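Local coordinates for PKS_KS domain-containing protein (Photorhabdus luminescens subsp. laumondii, PDB 6SMO) that probably acts as a 3-oxoacyl-[acyl-carrier-protein] synthase, a ketosynthase of the thiolase superfamily, and binds a polyketide-like pentaoxododecanal chain, at residues 249-254 / 392-397. Numbering follows the deposited sequence.
Sequences CPFSLE and HPTINY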
# COMPACT_ATOMS: atom_id res chain seq x y z
N CYS B 249 16.77 4.00 19.01
CA CYS B 249 18.25 3.81 18.95
C CYS B 249 18.58 2.69 17.97
O CYS B 249 18.82 1.55 18.37
CB CYS B 249 18.80 3.49 20.34
SG CYS B 249 17.89 2.19 21.21
N PRO B 250 18.59 2.97 16.64
CA PRO B 250 18.89 1.96 15.62
C PRO B 250 20.29 1.35 15.75
O PRO B 250 21.24 2.09 15.95
CB PRO B 250 18.78 2.73 14.29
CG PRO B 250 17.92 3.93 14.62
CD PRO B 250 18.27 4.28 16.05
N PHE B 251 20.37 0.02 15.64
CA PHE B 251 21.62 -0.80 15.62
C PHE B 251 22.24 -0.88 17.02
O PHE B 251 23.34 -1.47 17.14
CB PHE B 251 22.62 -0.26 14.60
CG PHE B 251 22.05 -0.05 13.22
CD1 PHE B 251 21.70 -1.13 12.42
CD2 PHE B 251 21.85 1.23 12.72
CE1 PHE B 251 21.17 -0.94 11.15
CE2 PHE B 251 21.32 1.42 11.45
CZ PHE B 251 20.98 0.34 10.67
N SER B 252 21.57 -0.34 18.05
CA SER B 252 22.00 -0.40 19.47
C SER B 252 21.46 -1.68 20.11
O SER B 252 20.40 -2.17 19.66
CB SER B 252 21.54 0.82 20.23
OG SER B 252 22.11 2.00 19.69
N LEU B 253 22.16 -2.19 21.13
CA LEU B 253 21.82 -3.45 21.84
C LEU B 253 20.58 -3.25 22.71
O LEU B 253 19.94 -4.26 23.06
CB LEU B 253 23.04 -3.88 22.68
CG LEU B 253 22.94 -5.23 23.39
CD1 LEU B 253 22.51 -6.34 22.44
CD2 LEU B 253 24.27 -5.59 24.04
N GLU B 254 20.23 -2.00 23.04
CA GLU B 254 19.12 -1.63 23.96
C GLU B 254 17.77 -1.59 23.22
O GLU B 254 16.74 -1.63 23.91
CB GLU B 254 19.37 -0.27 24.61
CG GLU B 254 20.44 -0.29 25.69
CD GLU B 254 21.87 -0.11 25.21
OE1 GLU B 254 22.11 -0.23 23.99
OE2 GLU B 254 22.74 0.16 26.06
N HIS B 392 24.53 12.46 7.78
CA HIS B 392 23.92 12.66 9.12
C HIS B 392 24.17 11.41 9.97
O HIS B 392 24.24 10.30 9.43
CB HIS B 392 22.42 13.01 9.01
CG HIS B 392 21.53 11.89 8.59
ND1 HIS B 392 21.27 10.81 9.41
CD2 HIS B 392 20.81 11.69 7.47
CE1 HIS B 392 20.45 9.98 8.80
NE2 HIS B 392 20.15 10.50 7.61
N PRO B 393 24.34 11.55 11.30
CA PRO B 393 24.62 10.41 12.17
C PRO B 393 23.37 9.66 12.64
O PRO B 393 22.28 10.22 12.56
CB PRO B 393 25.30 11.09 13.37
CG PRO B 393 24.60 12.43 13.48
CD PRO B 393 24.26 12.82 12.05
N THR B 394 23.55 8.43 13.11
CA THR B 394 22.55 7.64 13.87
C THR B 394 22.73 7.96 15.36
O THR B 394 23.68 7.42 15.96
CB THR B 394 22.68 6.14 13.60
OG1 THR B 394 22.82 5.94 12.20
CG2 THR B 394 21.51 5.34 14.12
N ILE B 395 21.88 8.83 15.92
CA ILE B 395 22.01 9.32 17.33
C ILE B 395 21.46 8.25 18.29
O ILE B 395 20.85 7.27 17.81
CB ILE B 395 21.32 10.68 17.53
CG1 ILE B 395 19.79 10.61 17.36
CG2 ILE B 395 21.93 11.73 16.61
CD1 ILE B 395 19.05 11.73 18.05
N ASN B 396 21.69 8.45 19.59
CA ASN B 396 21.23 7.57 20.70
C ASN B 396 21.92 6.21 20.61
O ASN B 396 21.33 5.22 21.09
CB ASN B 396 19.70 7.43 20.70
CG ASN B 396 18.98 8.76 20.59
OD1 ASN B 396 19.46 9.78 21.08
ND2 ASN B 396 17.83 8.76 19.94
N TYR B 397 23.12 6.15 20.03
CA TYR B 397 23.94 4.91 19.92
C TYR B 397 24.62 4.65 21.27
O TYR B 397 25.62 5.33 21.59
CB TYR B 397 24.95 5.00 18.78
CG TYR B 397 25.58 3.67 18.42
CD1 TYR B 397 24.94 2.80 17.56
CD2 TYR B 397 26.79 3.28 18.96
CE1 TYR B 397 25.50 1.57 17.23
CE2 TYR B 397 27.37 2.06 18.65
CZ TYR B 397 26.72 1.20 17.77
OH TYR B 397 27.28 -0.00 17.45
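The Y397 ring lies against P250, F251 and S252, the last three residues of the turn 249-252. Its CG is anti to the backbone N (chi1 -167°), and from there the CD1–CE1 side of the ring reaches the turn: Y397 CE1 stands 3.7 Å from F251 O and Y397 CD1 stands 3.6 Å from S252 OG. P250 O lies near the ring plane, at its edge, while F251 CB adds an apolar contact to CE1. On the proline side, T394 CG2 meets P250 CB at 3.8 Å and lies almost equally near CG and CD, so one methyl touches three atoms of the pyrrolidine ring; it also lies at the edge of the F251 ring. C249 CB lies beside N396 O and N396 CB. The backbone of 249-252 is a type II beta turn, with F251 at positive phi (73°) as its third residue, and its weak closing bond runs from S252 N to C249 O at 3.4 Å. The contact thus joins two loops of the ketosynthase fold, one leading into strand 263-271, the other linking strands 390-391 and 414-415; the side chain of P250 is about 13 Å from the bound ligand. No hydrogen bond crosses between the segments. The polar groups are bonded to residues around them: D340 OD2 accepts from F251 N, T394 OG1 bonds to Y408 O, and N396 ND2 donates to T248 O.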